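Local coordinates for protein fumarase E (PDB 3C8G) that probably catalyses the hydration of fumarate to malate, working as an all-helical homodimer of the MtlR/FumE family, at residues 11-16 / 162-167; 109-114 / 149-154; 36-41 / 66-71; 95-100 / 113-118. All coordinates share one frame; numbering follows the deposited sequence.

The four contacts knit together one all-helical chain. Contact 1 spans the longest loop, pairing N-terminal helix 9-18 with C-terminal helix 149-170, and the other three fall between its segments in sequence. Contact 3 closes first, between the end of helix 29-38 and the start of helix 70-79; contacts 4 and 2 follow. Contact 2 shares helix 149-170 with contact 1 and helix 113-119 with contact 4, its centre lying about 13 Å from that of contact 4. Contacts 2 and 3 lie on opposite sides of the chain centre, about 30 Å between centres. Asp71 ties contact 3 to contact 4 through probable hydrogen bonds to Ser95 and His99, so neighbouring helices are joined by polar links too.

Contact 1: 11-16 / 162-167; sequences DVLEQL and AVTTTL
Val12 and Leu167 reach toward each other tip to tip, and the fit is that of a single bump against a fork: CD2 of Leu167 sits 3.8 Å from both CG1 and CG2 of Val12. The fork faces the partner helix because Val12 CG1 stands anti to the backbone N (chi1 162°) while CG2 lies beside that nitrogen. One turn on along helix 9-18, and one turn back along helix 149-170, the roles are exchanged. Leu16 now supplies the bump and Val163 the fork, with Leu16 CD1 3.7 Å from Val163 CG1 and 4.1 Å from Val163 CG2. Branched residues suit these places, since the two methyls of a valine make a shallow cleft close to the backbone and a leucine is long enough to fill it. The pairs lie between helix 9-18 and helix 149-170, which run roughly antiparallel (151° between the segment axes, 10.4 Å at closest approach) and so bring the two ends of the all-helical MtlR/FumE chain together. Ile32 of helix 29-38 touches both Val12 and Leu167, adding a third helix beside this pair. On another flank Leu13 leans over to Thr164, its CD2 3.7 Å from OG1. That hydroxyl is also weakly hydrogen-bonded to Glu9, so a threonine can serve here both as a polar partner and as a surface for a leucine methyl.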
loop_
_atom_site.group_PDB
_atom_site.type_symbol
_atom_site.label_atom_id
_atom_site.label_comp_id
_atom_site.label_asym_id
_atom_site.label_seq_id
_atom_site.Cartn_x
_atom_site.Cartn_y
_atom_site.Cartn_z
ATOM N N ASP D 11 -6.608 18.882 22.319
ATOM C CA ASP D 11 -6.452 17.621 23.048
ATOM C C ASP D 11 -5.206 16.793 22.658
ATOM O O ASP D 11 -4.865 15.817 23.328
ATOM C CB ASP D 11 -7.739 16.784 22.995
ATOM C CG ASP D 11 -8.149 16.410 21.581
ATOM O OD1 ASP D 11 -7.359 15.732 20.888
ATOM O OD2 ASP D 11 -9.278 16.777 21.170
ATOM N N VAL D 12 -4.531 17.183 21.582
ATOM C CA VAL D 12 -3.235 16.592 21.246
ATOM C C VAL D 12 -2.213 17.210 22.176
ATOM O O VAL D 12 -1.302 16.540 22.649
ATOM C CB VAL D 12 -2.838 16.854 19.772
ATOM C CG1 VAL D 12 -1.333 16.636 19.551
ATOM C CG2 VAL D 12 -3.656 15.970 18.844
ATOM N N LEU D 13 -2.406 18.501 22.435
ATOM C CA LEU D 13 -1.595 19.281 23.344
ATOM C C LEU D 13 -1.764 18.698 24.737
ATOM O O LEU D 13 -0.855 18.751 25.578
ATOM C CB LEU D 13 -2.099 20.727 23.341
ATOM C CG LEU D 13 -1.112 21.889 23.233
ATOM C CD1 LEU D 13 0.179 21.584 24.013
ATOM C CD2 LEU D 13 -0.817 22.193 21.774
ATOM N N GLU D 14 -2.949 18.134 24.948
ATOM C CA GLU D 14 -3.393 17.642 26.242
ATOM C C GLU D 14 -2.661 16.361 26.590
ATOM O O GLU D 14 -2.026 16.254 27.642
ATOM C CB GLU D 14 -4.920 17.418 26.212
ATOM C CG GLU D 14 -5.545 16.960 27.518
ATOM C CD GLU D 14 -5.003 17.745 28.676
ATOM O OE1 GLU D 14 -5.493 18.872 28.911
ATOM O OE2 GLU D 14 -4.067 17.242 29.341
ATOM N N GLN D 15 -2.753 15.398 25.684
ATOM C CA GLN D 15 -2.112 14.121 25.860
ATOM C C GLN D 15 -0.597 14.282 26.016
ATOM O O GLN D 15 0.017 13.646 26.885
ATOM C CB GLN D 15 -2.457 13.212 24.690
ATOM C CG GLN D 15 -3.873 12.687 24.732
ATOM C CD GLN D 15 -4.308 12.083 23.415
ATOM O OE1 GLN D 15 -3.777 11.055 22.964
ATOM N NE2 GLN D 15 -5.283 12.722 22.784
ATOM N N LEU D 16 0.003 15.149 25.207
ATOM C CA LEU D 16 1.435 15.388 25.307
ATOM C C LEU D 16 1.825 16.076 26.622
ATOM O O LEU D 16 2.728 15.606 27.334
ATOM C CB LEU D 16 1.928 16.136 24.083
ATOM C CG LEU D 16 1.616 15.270 22.855
ATOM C CD1 LEU D 16 1.909 15.972 21.557
ATOM C CD2 LEU D 16 2.365 13.947 22.936
ATOM N N ALA D 162 6.747 20.266 17.557
ATOM C CA ALA D 162 7.000 19.479 16.332
ATOM C C ALA D 162 5.752 18.753 15.883
ATOM O O ALA D 162 5.301 18.953 14.768
ATOM C CB ALA D 162 8.131 18.490 16.532
ATOM N N VAL D 163 5.173 17.956 16.779
ATOM C CA VAL D 163 4.006 17.127 16.438
ATOM C C VAL D 163 2.759 17.963 16.108
ATOM O O VAL D 163 2.151 17.773 15.053
ATOM C CB VAL D 163 3.779 15.963 17.470
ATOM C CG1 VAL D 163 4.304 16.352 18.792
ATOM C CG2 VAL D 163 2.317 15.505 17.537
ATOM N N THR D 164 2.413 18.900 16.985
ATOM C CA THR D 164 1.426 19.935 16.665
ATOM C C THR D 164 1.530 20.404 15.224
ATOM O O THR D 164 0.554 20.300 14.467
ATOM C CB THR D 164 1.572 21.101 17.616
ATOM O OG1 THR D 164 0.728 20.849 18.743
ATOM C CG2 THR D 164 1.203 22.443 16.984
ATOM N N THR D 165 2.708 20.879 14.823
ATOM C CA THR D 165 2.830 21.450 13.483
ATOM C C THR D 165 2.842 20.389 12.368
ATOM O O THR D 165 2.193 20.564 11.352
ATOM C CB THR D 165 3.977 22.483 13.362
ATOM O OG1 THR D 165 5.230 21.809 13.316
ATOM C CG2 THR D 165 3.968 23.444 14.546
ATOM N N THR D 166 3.554 19.292 12.572
ATOM C CA THR D 166 3.482 18.126 11.680
ATOM C C THR D 166 2.035 17.757 11.353
ATOM O O THR D 166 1.645 17.614 10.193
ATOM C CB THR D 166 4.197 16.879 12.344
ATOM O OG1 THR D 166 5.620 17.054 12.299
ATOM C CG2 THR D 166 3.849 15.599 11.659
ATOM N N LEU D 167 1.243 17.610 12.404
ATOM C CA LEU D 167 -0.130 17.187 12.311
ATOM C C LEU D 167 -0.939 18.194 11.511
ATOM O O LEU D 167 -1.838 17.821 10.767
ATOM C CB LEU D 167 -0.677 17.158 13.715
ATOM C CG LEU D 167 -1.412 15.981 14.290
ATOM C CD1 LEU D 167 -0.647 14.740 13.986
ATOM C CD2 LEU D 167 -1.455 16.226 15.776
#

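Contact 2: 109-114 / 149-154; sequences GFADDI and ARFSGM
Phe110 lies against Ser152, where the two backbones come within 5.1 Å between CA atoms. At that spacing the contact is made near the backbone: Phe110 CB is 3.8 Å from Ser152 CB, while the ring goes on along helix 149-170 to Val155, Lys156 and Leu159. An aromatic suits the place because it can pack at its root and still cover the next turns. Ala111 follows, and its single methyl fits between two neighbours. It touches Ser152 OG at 3.4 Å and meets the ring edge of Phe151, in the ring plane, with CD1 3.9 Å away. Phe151 reaches this spot because its CG is anti to the backbone N (chi1 -177°). The serine hydroxyl is small enough to lie beside the methyl, and its hydrogen-bond partner is Glu148 O, just before the start of its helix. Asp112 turns from the interface, and its OD2 accepts a bond from Gly109 N at 2.9 Å, met from above the carboxylate plane, which closes the loop upon itself. Asp112 also occupies the N-cap position of helix 113-119 without making a capping bond. The arrangement is that of an interhelical loop seated on the first turns of a long C-terminal helix in an all-helical fold.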
loop_
_atom_site.group_PDB
_atom_site.type_symbol
_atom_site.label_atom_id
_atom_site.label_comp_id
_atom_site.label_asym_id
_atom_site.label_seq_id
_atom_site.Cartn_x
_atom_site.Cartn_y
_atom_site.Cartn_z
ATOM N N GLY D 109 16.242 10.342 28.614
ATOM C CA GLY D 109 15.323 11.364 29.083
ATOM C C GLY D 109 15.135 12.502 28.101
ATOM O O GLY D 109 15.636 12.455 26.992
ATOM N N PHE D 110 14.401 13.531 28.502
ATOM C CA PHE D 110 14.235 14.681 27.643
ATOM C C PHE D 110 15.566 15.404 27.510
ATOM O O PHE D 110 15.814 16.072 26.499
ATOM C CB PHE D 110 13.204 15.634 28.229
ATOM C CG PHE D 110 11.794 15.168 28.081
ATOM C CD1 PHE D 110 10.995 14.951 29.202
ATOM C CD2 PHE D 110 11.249 14.944 26.827
ATOM C CE1 PHE D 110 9.662 14.509 29.076
ATOM C CE2 PHE D 110 9.929 14.515 26.692
ATOM C CZ PHE D 110 9.137 14.294 27.813
ATOM N N ALA D 111 16.417 15.247 28.528
ATOM C CA ALA D 111 17.644 16.019 28.664
ATOM C C ALA D 111 18.946 15.328 28.230
ATOM O O ALA D 111 20.034 15.896 28.390
ATOM C CB ALA D 111 17.775 16.519 30.081
ATOM N N ASP D 112 18.854 14.134 27.663
ATOM C CA ASP D 112 20.061 13.382 27.332
ATOM C C ASP D 112 20.660 13.786 25.982
ATOM O O ASP D 112 19.979 14.368 25.155
ATOM C CB ASP D 112 19.755 11.889 27.374
ATOM C CG ASP D 112 19.406 11.396 28.782
ATOM O OD1 ASP D 112 19.420 12.196 29.755
ATOM O OD2 ASP D 112 19.127 10.185 28.926
ATOM N N ASP D 113 21.933 13.493 25.761
ATOM C CA ASP D 113 22.591 13.915 24.535
ATOM C C ASP D 113 21.932 13.281 23.318
ATOM O O ASP D 113 21.809 13.880 22.253
ATOM C CB ASP D 113 24.058 13.524 24.567
ATOM C CG ASP D 113 24.868 14.372 25.536
ATOM O OD1 ASP D 113 25.676 13.775 26.297
ATOM O OD2 ASP D 113 24.708 15.630 25.517
ATOM N N ILE D 114 21.490 12.052 23.498
ATOM C CA ILE D 114 20.837 11.336 22.447
ATOM C C ILE D 114 19.543 12.060 22.024
ATOM O O ILE D 114 19.303 12.253 20.851
ATOM C CB ILE D 114 20.695 9.867 22.847
ATOM C CG1 ILE D 114 20.299 9.014 21.656
ATOM C CG2 ILE D 114 19.788 9.716 24.082
ATOM C CD1 ILE D 114 18.920 8.530 21.721
ATOM N N ALA D 149 15.546 20.547 35.338
ATOM C CA ALA D 149 14.095 20.596 35.390
ATOM C C ALA D 149 13.641 21.463 34.222
ATOM O O ALA D 149 12.890 21.008 33.358
ATOM C CB ALA D 149 13.619 21.200 36.724
ATOM N N ARG D 150 14.132 22.705 34.209
ATOM C CA ARG D 150 13.690 23.741 33.276
ATOM C C ARG D 150 14.019 23.330 31.853
ATOM O O ARG D 150 13.163 23.426 30.986
ATOM C CB ARG D 150 14.285 25.132 33.636
ATOM C CG ARG D 150 13.292 26.195 34.253
ATOM C CD ARG D 150 12.813 25.835 35.666
ATOM N NE ARG D 150 13.749 26.274 36.705
ATOM C CZ ARG D 150 13.464 27.147 37.674
ATOM N NH1 ARG D 150 12.253 27.685 37.776
ATOM N NH2 ARG D 150 14.392 27.482 38.556
ATOM N N PHE D 151 15.232 22.825 31.633
ATOM C CA PHE D 151 15.635 22.343 30.313
ATOM C C PHE D 151 14.764 21.210 29.757
ATOM O O PHE D 151 14.351 21.249 28.580
ATOM C CB PHE D 151 17.108 21.932 30.251
ATOM C CG PHE D 151 17.544 21.512 28.886
ATOM C CD1 PHE D 151 17.835 20.177 28.612
ATOM C CD2 PHE D 151 17.614 22.436 27.851
ATOM C CE1 PHE D 151 18.216 19.766 27.330
ATOM C CE2 PHE D 151 17.986 22.032 26.558
ATOM C CZ PHE D 151 18.290 20.693 26.301
ATOM N N SER D 152 14.494 20.197 30.579
ATOM C CA SER D 152 13.634 19.108 30.120
ATOM C C SER D 152 12.282 19.639 29.675
ATOM O O SER D 152 11.781 19.226 28.646
ATOM C CB SER D 152 13.487 18.029 31.169
ATOM O OG SER D 152 14.764 17.506 31.445
ATOM N N GLY D 153 11.729 20.585 30.434
ATOM C CA GLY D 153 10.464 21.231 30.103
ATOM C C GLY D 153 10.481 21.905 28.747
ATOM O O GLY D 153 9.460 21.922 28.068
HETATM N N MSE D 154 11.638 22.471 28.376
HETATM C CA MSE D 154 11.899 23.023 27.036
HETATM C C MSE D 154 11.826 21.950 25.969
HETATM O O MSE D 154 11.095 22.086 24.999
HETATM C CB MSE D 154 13.302 23.630 26.969
HETATM C CG MSE D 154 13.556 24.742 27.947
HETATM SE SE MSE D 154 12.947 26.375 27.136
HETATM C CE MSE D 154 12.431 27.324 28.782
#

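Contact 3: 36-41 / 66-71; sequences GIRQFL and PLDDID
Arg38 and Asp68 form a salt bridge, 3.3 Å from NH1 to OD1, in which the carboxylate lies over the guanidinium instead of beside it. The two planes are only 27° apart, and OD1 sits 3.2 Å above the guanidinium plane, offset toward its rim, so the attraction is one of charge with no N-H directed at the oxygen. The arginine gets there by an unusual route: CG is wedged between the backbone N and the carbonyl carbon (chi1 47°), and the chain is bent nearly eclipsed at chi3 (-22°). Its NH2 is held by Leu61 O, while Asp68 OD2 is held by Ser64 N, which leaves OD1 for the stacked pairing. The contact joins the end of helix 29-38 to the loop leading into helix 70-79 of this all-helical fold; the same loop reaches the second subunit, where Pro66 packs on Val72 of that chain. Asp69 serves as N-cap of helix 70-79, OD1 accepting from Asp71 N at 2.8 Å and also from Val72 N of its own chain, as a short acidic side chain can. Apolar residues fill the buried side. Ile70 extends its chain fully, and Ile37 CD1 comes in at about a right angle to it, close against CG1 at 3.4 Å. Leu41, branched at its gamma carbon, lays CD2 4.0 Å from Leu67 CB.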
loop_
_atom_site.group_PDB
_atom_site.type_symbol
_atom_site.label_atom_id
_atom_site.label_comp_id
_atom_site.label_asym_id
_atom_site.label_seq_id
_atom_site.Cartn_x
_atom_site.Cartn_y
_atom_site.Cartn_z
ATOM N N GLY D 36 -3.124 10.452 12.972
ATOM C CA GLY D 36 -3.077 11.622 12.104
ATOM C C GLY D 36 -2.752 11.300 10.662
ATOM O O GLY D 36 -3.370 11.827 9.749
ATOM N N ILE D 37 -1.776 10.432 10.462
ATOM C CA ILE D 37 -1.444 9.991 9.130
ATOM C C ILE D 37 -2.603 9.221 8.498
ATOM O O ILE D 37 -2.932 9.444 7.330
ATOM C CB ILE D 37 -0.208 9.107 9.152
ATOM C CG1 ILE D 37 1.028 9.963 8.978
ATOM C CG2 ILE D 37 -0.235 8.068 8.017
ATOM C CD1 ILE D 37 2.222 9.168 9.282
ATOM N N ARG D 38 -3.226 8.322 9.252
ATOM C CA ARG D 38 -4.230 7.497 8.637
ATOM C C ARG D 38 -5.571 8.204 8.454
ATOM O O ARG D 38 -6.450 7.696 7.777
ATOM C CB ARG D 38 -4.326 6.089 9.246
ATOM C CG ARG D 38 -4.372 5.936 10.740
ATOM C CD ARG D 38 -3.954 4.507 11.062
ATOM N NE ARG D 38 -4.172 3.709 9.861
ATOM C CZ ARG D 38 -5.088 2.746 9.718
ATOM N NH1 ARG D 38 -5.866 2.373 10.741
ATOM N NH2 ARG D 38 -5.200 2.132 8.534
ATOM N N GLN D 39 -5.706 9.388 9.033
ATOM C CA GLN D 39 -6.827 10.253 8.740
ATOM C C GLN D 39 -6.556 11.016 7.460
ATOM O O GLN D 39 -7.461 11.656 6.908
ATOM C CB GLN D 39 -7.029 11.259 9.865
ATOM C CG GLN D 39 -7.460 10.629 11.193
ATOM C CD GLN D 39 -7.986 11.638 12.228
ATOM O OE1 GLN D 39 -8.515 11.232 13.278
ATOM N NE2 GLN D 39 -7.851 12.952 11.939
ATOM N N PHE D 40 -5.307 10.970 7.000
ATOM C CA PHE D 40 -4.885 11.687 5.799
ATOM C C PHE D 40 -5.057 10.779 4.605
ATOM O O PHE D 40 -5.528 11.195 3.535
ATOM C CB PHE D 40 -3.416 12.034 5.924
ATOM C CG PHE D 40 -2.833 12.630 4.702
ATOM C CD1 PHE D 40 -2.085 11.861 3.831
ATOM C CD2 PHE D 40 -3.024 13.972 4.406
ATOM C CE1 PHE D 40 -1.540 12.432 2.652
ATOM C CE2 PHE D 40 -2.464 14.539 3.258
ATOM C CZ PHE D 40 -1.721 13.774 2.388
ATOM N N LEU D 41 -4.653 9.529 4.806
ATOM C CA LEU D 41 -4.690 8.482 3.795
ATOM C C LEU D 41 -5.899 8.486 2.808
ATOM O O LEU D 41 -5.689 8.345 1.602
ATOM C CB LEU D 41 -4.523 7.113 4.475
ATOM C CG LEU D 41 -3.188 6.380 4.454
ATOM C CD1 LEU D 41 -2.073 7.352 4.511
ATOM C CD2 LEU D 41 -3.107 5.363 5.615
ATOM N N PRO D 66 -2.891 -3.503 4.974
ATOM C CA PRO D 66 -1.551 -3.183 4.491
ATOM C C PRO D 66 -1.020 -1.821 4.926
ATOM O O PRO D 66 0.192 -1.663 5.045
ATOM C CB PRO D 66 -1.718 -3.193 2.973
ATOM C CG PRO D 66 -2.995 -3.903 2.735
ATOM C CD PRO D 66 -3.858 -3.589 3.877
ATOM N N LEU D 67 -1.896 -0.839 5.144
ATOM C CA LEU D 67 -1.440 0.517 5.460
ATOM C C LEU D 67 -1.504 0.932 6.932
ATOM O O LEU D 67 -1.389 2.119 7.235
ATOM C CB LEU D 67 -2.189 1.549 4.610
ATOM C CG LEU D 67 -2.175 1.263 3.127
ATOM C CD1 LEU D 67 -2.819 2.401 2.390
ATOM C CD2 LEU D 67 -0.744 1.042 2.643
ATOM N N ASP D 68 -1.664 -0.021 7.851
ATOM C CA ASP D 68 -1.789 0.300 9.295
ATOM C C ASP D 68 -0.428 0.433 10.000
ATOM O O ASP D 68 -0.323 0.276 11.213
ATOM C CB ASP D 68 -2.683 -0.744 9.997
ATOM C CG ASP D 68 -3.249 -0.254 11.348
ATOM O OD1 ASP D 68 -3.038 0.944 11.704
ATOM O OD2 ASP D 68 -3.914 -1.074 12.042
ATOM N N ASP D 69 0.609 0.723 9.229
ATOM C CA ASP D 69 1.951 0.847 9.727
ATOM C C ASP D 69 2.419 2.203 9.263
ATOM O O ASP D 69 2.348 2.526 8.062
ATOM C CB ASP D 69 2.812 -0.259 9.133
ATOM C CG ASP D 69 4.266 -0.177 9.564
ATOM O OD1 ASP D 69 4.979 0.819 9.264
ATOM O OD2 ASP D 69 4.712 -1.134 10.210
ATOM N N ILE D 70 2.905 3.004 10.210
ATOM C CA ILE D 70 3.284 4.390 9.927
ATOM C C ILE D 70 4.416 4.500 8.908
ATOM O O ILE D 70 4.463 5.464 8.147
ATOM C CB ILE D 70 3.687 5.143 11.208
ATOM C CG1 ILE D 70 3.728 6.654 10.965
ATOM C CG2 ILE D 70 5.044 4.650 11.708
ATOM C CD1 ILE D 70 3.798 7.487 12.247
ATOM N N ASP D 71 5.330 3.528 8.916
ATOM C CA ASP D 71 6.460 3.549 7.999
ATOM C C ASP D 71 5.965 3.213 6.614
ATOM O O ASP D 71 6.352 3.882 5.662
ATOM C CB ASP D 71 7.585 2.617 8.453
ATOM C CG ASP D 71 8.174 3.035 9.817
ATOM O OD1 ASP D 71 8.159 2.243 10.807
ATOM O OD2 ASP D 71 8.640 4.191 9.907
#

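Contact 4: 95-100 / 113-118; sequences SQYWHY and DITWDF
Tyr97 reaches across to Ile114, Thr115 and Phe118, where helix 113-119 meets helix 85-103. The two helices follow each other in the chain and run antiparallel, 163° between segment axes, as a helical hairpin; the 11.9 Å axis separation leaves space for a large ring. Ile114 comes first. Its CD1 lies near Tyr97 CE2 and also touches the second ring, 4.1 Å from Tyr100 CE1, so the delta methyl of a beta-branched chain reaches far enough to touch two aromatics one turn apart. Next, Thr115 lies beside the tyrosine hydroxyl, with Tyr97 OH 3.2 Å from Thr115 CB; the still shorter approach to its methyl is doubtful. The threonine's own OG1 is engaged in a weak bond to Phe110 O, which keeps that polar atom occupied in a buried setting. One turn beyond Ile114 stands Phe118. With CG anti to the backbone N (chi1 164°), its ring projects into the interface and leans obliquely against that of Tyr97, the centroids 4.7 Å apart and the planes at 33°. Phe94, on helix 85-103, meets the Phe118 ring edge-to-face, so this aromatic has partners one turn apart on that helix. The match is close at one point in particular: Tyr97 CD1 hangs over the centre of the Phe118 ring, 3.5 Å above its plane.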
loop_
_atom_site.group_PDB
_atom_site.type_symbol
_atom_site.label_atom_id
_atom_site.label_comp_id
_atom_site.label_asym_id
_atom_site.label_seq_id
_atom_site.Cartn_x
_atom_site.Cartn_y
_atom_site.Cartn_z
ATOM N N SER D 95 9.636 8.295 13.957
ATOM C CA SER D 95 9.395 6.857 14.015
ATOM C C SER D 95 10.644 6.050 14.470
ATOM O O SER D 95 10.541 5.148 15.307
ATOM C CB SER D 95 8.827 6.359 12.671
ATOM O OG SER D 95 8.467 4.979 12.705
ATOM N N GLN D 96 11.816 6.376 13.927
ATOM C CA GLN D 96 13.034 5.651 14.276
ATOM C C GLN D 96 13.275 5.752 15.763
ATOM O O GLN D 96 13.599 4.760 16.439
ATOM C CB GLN D 96 14.252 6.219 13.536
ATOM C CG GLN D 96 14.163 6.086 12.016
ATOM C CD GLN D 96 15.482 6.454 11.340
ATOM O OE1 GLN D 96 16.537 6.460 12.004
ATOM N NE2 GLN D 96 15.436 6.766 10.021
ATOM N N TYR D 97 13.116 6.962 16.274
ATOM C CA TYR D 97 13.388 7.208 17.665
ATOM C C TYR D 97 12.379 6.503 18.551
ATOM O O TYR D 97 12.730 6.049 19.650
ATOM C CB TYR D 97 13.389 8.694 17.982
ATOM C CG TYR D 97 14.098 9.005 19.264
ATOM C CD1 TYR D 97 13.772 10.138 19.994
ATOM C CD2 TYR D 97 15.101 8.153 19.745
ATOM C CE1 TYR D 97 14.420 10.432 21.160
ATOM C CE2 TYR D 97 15.753 8.425 20.906
ATOM C CZ TYR D 97 15.413 9.585 21.614
ATOM O OH TYR D 97 16.082 9.907 22.756
ATOM N N TRP D 98 11.124 6.432 18.104
ATOM C CA TRP D 98 10.160 5.627 18.856
ATOM C C TRP D 98 10.592 4.156 18.862
ATOM O O TRP D 98 10.552 3.515 19.908
ATOM C CB TRP D 98 8.718 5.820 18.367
ATOM C CG TRP D 98 7.817 4.755 18.871
ATOM C CD1 TRP D 98 7.068 3.919 18.113
ATOM C CD2 TRP D 98 7.601 4.368 20.244
ATOM N NE1 TRP D 98 6.369 3.041 18.924
ATOM C CE2 TRP D 98 6.682 3.288 20.233
ATOM C CE3 TRP D 98 8.066 4.842 21.478
ATOM C CZ2 TRP D 98 6.219 2.664 21.405
ATOM C CZ3 TRP D 98 7.603 4.187 22.678
ATOM C CH2 TRP D 98 6.700 3.122 22.612
ATOM N N HIS D 99 11.025 3.653 17.702
ATOM C CA HIS D 99 11.490 2.263 17.538
ATOM C C HIS D 99 12.673 1.993 18.453
ATOM O O HIS D 99 12.696 1.003 19.170
ATOM C CB HIS D 99 11.937 1.992 16.087
ATOM C CG HIS D 99 10.821 1.641 15.157
ATOM N ND1 HIS D 99 10.088 0.479 15.286
ATOM C CD2 HIS D 99 10.327 2.287 14.071
ATOM C CE1 HIS D 99 9.176 0.433 14.328
ATOM N NE2 HIS D 99 9.300 1.518 13.577
ATOM N N TYR D 100 13.644 2.901 18.438
ATOM C CA TYR D 100 14.813 2.777 19.294
ATOM C C TYR D 100 14.433 2.739 20.770
ATOM O O TYR D 100 14.981 1.965 21.554
ATOM C CB TYR D 100 15.784 3.936 19.001
ATOM C CG TYR D 100 17.027 3.919 19.836
ATOM C CD1 TYR D 100 17.048 4.521 21.075
ATOM C CD2 TYR D 100 18.176 3.309 19.387
ATOM C CE1 TYR D 100 18.176 4.493 21.875
ATOM C CE2 TYR D 100 19.336 3.293 20.167
ATOM C CZ TYR D 100 19.326 3.893 21.410
ATOM O OH TYR D 100 20.445 3.871 22.220
ATOM N N ASP D 113 21.933 13.493 25.761
ATOM C CA ASP D 113 22.591 13.915 24.535
ATOM C C ASP D 113 21.932 13.281 23.318
ATOM O O ASP D 113 21.809 13.880 22.253
ATOM C CB ASP D 113 24.058 13.524 24.567
ATOM C CG ASP D 113 24.868 14.372 25.536
ATOM O OD1 ASP D 113 25.676 13.775 26.297
ATOM O OD2 ASP D 113 24.708 15.630 25.517
ATOM N N ILE D 114 21.490 12.052 23.498
ATOM C CA ILE D 114 20.837 11.336 22.447
ATOM C C ILE D 114 19.543 12.060 22.024
ATOM O O ILE D 114 19.303 12.253 20.851
ATOM C CB ILE D 114 20.695 9.867 22.847
ATOM C CG1 ILE D 114 20.299 9.014 21.656
ATOM C CG2 ILE D 114 19.788 9.716 24.082
ATOM C CD1 ILE D 114 18.920 8.530 21.721
ATOM N N THR D 115 18.728 12.538 22.954
ATOM C CA THR D 115 17.532 13.227 22.474
ATOM C C THR D 115 17.788 14.671 21.996
ATOM O O THR D 115 16.932 15.251 21.322
ATOM C CB THR D 115 16.305 13.083 23.396
ATOM O OG1 THR D 115 15.889 14.360 23.858
ATOM C CG2 THR D 115 16.567 12.160 24.526
ATOM N N TRP D 116 18.972 15.211 22.313
ATOM C CA TRP D 116 19.448 16.482 21.764
ATOM C C TRP D 116 19.826 16.390 20.270
ATOM O O TRP D 116 19.471 17.257 19.451
ATOM C CB TRP D 116 20.651 17.025 22.562
ATOM C CG TRP D 116 21.145 18.350 21.990
ATOM C CD1 TRP D 116 22.311 18.574 21.301
ATOM C CD2 TRP D 116 20.452 19.607 22.022
ATOM N NE1 TRP D 116 22.383 19.890 20.917
ATOM C CE2 TRP D 116 21.261 20.548 21.352
ATOM C CE3 TRP D 116 19.236 20.032 22.576
ATOM C CZ2 TRP D 116 20.891 21.890 21.209
ATOM C CZ3 TRP D 116 18.866 21.367 22.435
ATOM C CH2 TRP D 116 19.690 22.278 21.749
ATOM N N ASP D 117 20.581 15.340 19.953
ATOM C CA ASP D 117 20.941 15.006 18.587
ATOM C C ASP D 117 19.688 14.696 17.771
ATOM O O ASP D 117 19.670 14.889 16.549
ATOM C CB ASP D 117 21.969 13.838 18.559
ATOM C CG ASP D 117 23.333 14.209 19.222
ATOM O OD1 ASP D 117 24.011 15.171 18.788
ATOM O OD2 ASP D 117 23.752 13.521 20.177
ATOM N N PHE D 118 18.641 14.228 18.445
ATOM C CA PHE D 118 17.351 13.971 17.800
ATOM C C PHE D 118 16.639 15.280 17.525
ATOM O O PHE D 118 16.367 15.581 16.385
ATOM C CB PHE D 118 16.478 12.993 18.602
ATOM C CG PHE D 118 15.021 12.977 18.192
ATOM C CD1 PHE D 118 14.078 13.745 18.877
ATOM C CD2 PHE D 118 14.584 12.196 17.143
ATOM C CE1 PHE D 118 12.726 13.767 18.490
ATOM C CE2 PHE D 118 13.244 12.198 16.765
ATOM C CZ PHE D 118 12.312 12.994 17.436
#